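Old Yellow Enzyme (Pichia, PDB 6AGZ) catalyses the asymmetric reduction of enone compounds, using flavin mononucleotide bound in a TIM-barrel fold. Local coordinates at the interface of chains A and B. Sequence-based numbering; all coordinates share one arbitrary frame. Chains: chain A/B, Old Yellow Enzyme.

The interface of chains A and B. Residues chain A 263-264, 267, 308; chain B 255-257, 260.
A:Ser267 reaches across from helix 258-274 of chain A to the loop that leads into the same helix of chain B, its side-chain hydroxyl OG held anti to the backbone N (chi1 -180°). That OG accepts a hydrogen bond from the backbone N-H of B:His257, 2.9 Å from N to OG and fairly straight at 155° on the hydrogen. The same OG is 2.5 Å from water 1, a short separation, and that water lies 2.8 Å from the carbonyl O of B:Glu255. The hydroxyl thus meets the loop directly and, less surely, through water 1, since B:Glu255 is poorly ordered. Beside the direct bond, CB of A:Ser267 packs on CB of B:His257 at 3.7 Å.

From there the imidazole of B:His257 swings away from the serine, with CG anti to its own backbone N (chi1 -163°), and slips under A:Ile308 at the end of helix 303-308. CG1 of that isoleucine sits over the middle of the ring face, 3.9 Å from the ring centroid, in a CH-pi contact, while the CG2 branch leans over the CG and CD2 side. An alanine in place of B:His257 would probably leave A:Ile308 without its flat partner and open a gap beneath it. One turn before A:Ser267, the backbone of A:Tyr264 meets the methyl of B:Ala260, from helix 258-274 of chain B, at 3.6 Å from CA to CB. That methyl and the bare backbone of A:Gly263 beside it probably let the two helices come this close. Repeated by the two-fold axis, this patch helps join the two barrels into what may be the enzyme's dimer.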
loop_
_atom_site.group_PDB
_atom_site.type_symbol
_atom_site.label_atom_id
_atom_site.label_comp_id
_atom_site.label_asym_id
_atom_site.label_seq_id
_atom_site.Cartn_x
_atom_site.Cartn_y
_atom_site.Cartn_z
ATOM N N GLY A 263 2.306 -4.940 0.497
ATOM C CA GLY A 263 2.422 -3.972 1.575
ATOM C C GLY A 263 2.561 -4.644 2.927
ATOM O O GLY A 263 3.364 -4.223 3.766
ATOM N N TYR A 264 1.789 -5.711 3.151
ATOM C CA TYR A 264 1.929 -6.481 4.382
ATOM C C TYR A 264 3.277 -7.185 4.442
ATOM O O TYR A 264 3.907 -7.232 5.505
ATOM C CB TYR A 264 0.791 -7.492 4.510
ATOM C CG TYR A 264 1.039 -8.561 5.555
ATOM C CD1 TYR A 264 0.780 -8.322 6.899
ATOM C CD2 TYR A 264 1.532 -9.810 5.198
ATOM C CE1 TYR A 264 1.008 -9.295 7.856
ATOM C CE2 TYR A 264 1.765 -10.787 6.146
ATOM C CZ TYR A 264 1.500 -10.526 7.473
ATOM O OH TYR A 264 1.730 -11.499 8.417
ATOM N N SER A 267 5.785 -4.646 5.347
ATOM C CA SER A 267 5.587 -4.275 6.744
ATOM C C SER A 267 6.198 -5.308 7.681
ATOM O O SER A 267 6.779 -4.954 8.714
ATOM C CB SER A 267 4.096 -4.101 7.035
ATOM O OG SER A 267 3.881 -3.739 8.389
ATOM N N ILE A 308 7.441 1.941 3.247
ATOM C CA ILE A 308 7.341 0.917 4.281
ATOM C C ILE A 308 8.730 0.421 4.655
ATOM O O ILE A 308 9.124 0.467 5.825
ATOM C CB ILE A 308 6.444 -0.244 3.820
ATOM C CG1 ILE A 308 5.083 0.288 3.366
ATOM C CG2 ILE A 308 6.271 -1.249 4.942
ATOM C CD1 ILE A 308 4.204 -0.755 2.714
ATOM N N GLU B 255 1.809 -1.704 14.335
ATOM C CA GLU B 255 2.488 -2.988 14.173
ATOM C C GLU B 255 2.401 -3.479 12.735
ATOM O O GLU B 255 3.361 -4.049 12.204
ATOM C CB GLU B 255 1.896 -4.025 15.127
ATOM C CG GLU B 255 2.484 -4.000 16.526
ATOM C CD GLU B 255 2.845 -5.387 17.022
ATOM O OE1 GLU B 255 3.907 -5.904 16.616
ATOM O OE2 GLU B 255 2.064 -5.964 17.809
ATOM N N VAL B 256 1.255 -3.274 12.093
ATOM C CA VAL B 256 1.074 -3.534 10.671
ATOM C C VAL B 256 0.911 -2.190 9.976
ATOM O O VAL B 256 0.075 -1.373 10.384
ATOM C CB VAL B 256 -0.133 -4.451 10.412
ATOM C CG1 VAL B 256 -0.367 -4.616 8.920
ATOM C CG2 VAL B 256 0.082 -5.806 11.077
ATOM N N HIS B 257 1.708 -1.961 8.937
ATOM C CA HIS B 257 1.764 -0.642 8.323
ATOM C C HIS B 257 0.405 -0.275 7.728
ATOM O O HIS B 257 -0.267 -1.130 7.137
ATOM C CB HIS B 257 2.845 -0.600 7.242
ATOM C CG HIS B 257 3.251 0.786 6.848
ATOM N ND1 HIS B 257 2.516 1.559 5.976
ATOM C CD2 HIS B 257 4.312 1.541 7.218
ATOM C CE1 HIS B 257 3.108 2.730 5.822
ATOM N NE2 HIS B 257 4.201 2.744 6.564
ATOM N N ALA B 260 -0.735 -1.468 4.262
ATOM C CA ALA B 260 -1.252 -2.826 4.130
ATOM C C ALA B 260 -2.706 -2.909 4.582
ATOM O O ALA B 260 -3.552 -3.484 3.888
ATOM C CB ALA B 260 -0.384 -3.794 4.932
HETATM O O HOH W 1 3.712 -5.700 9.992
#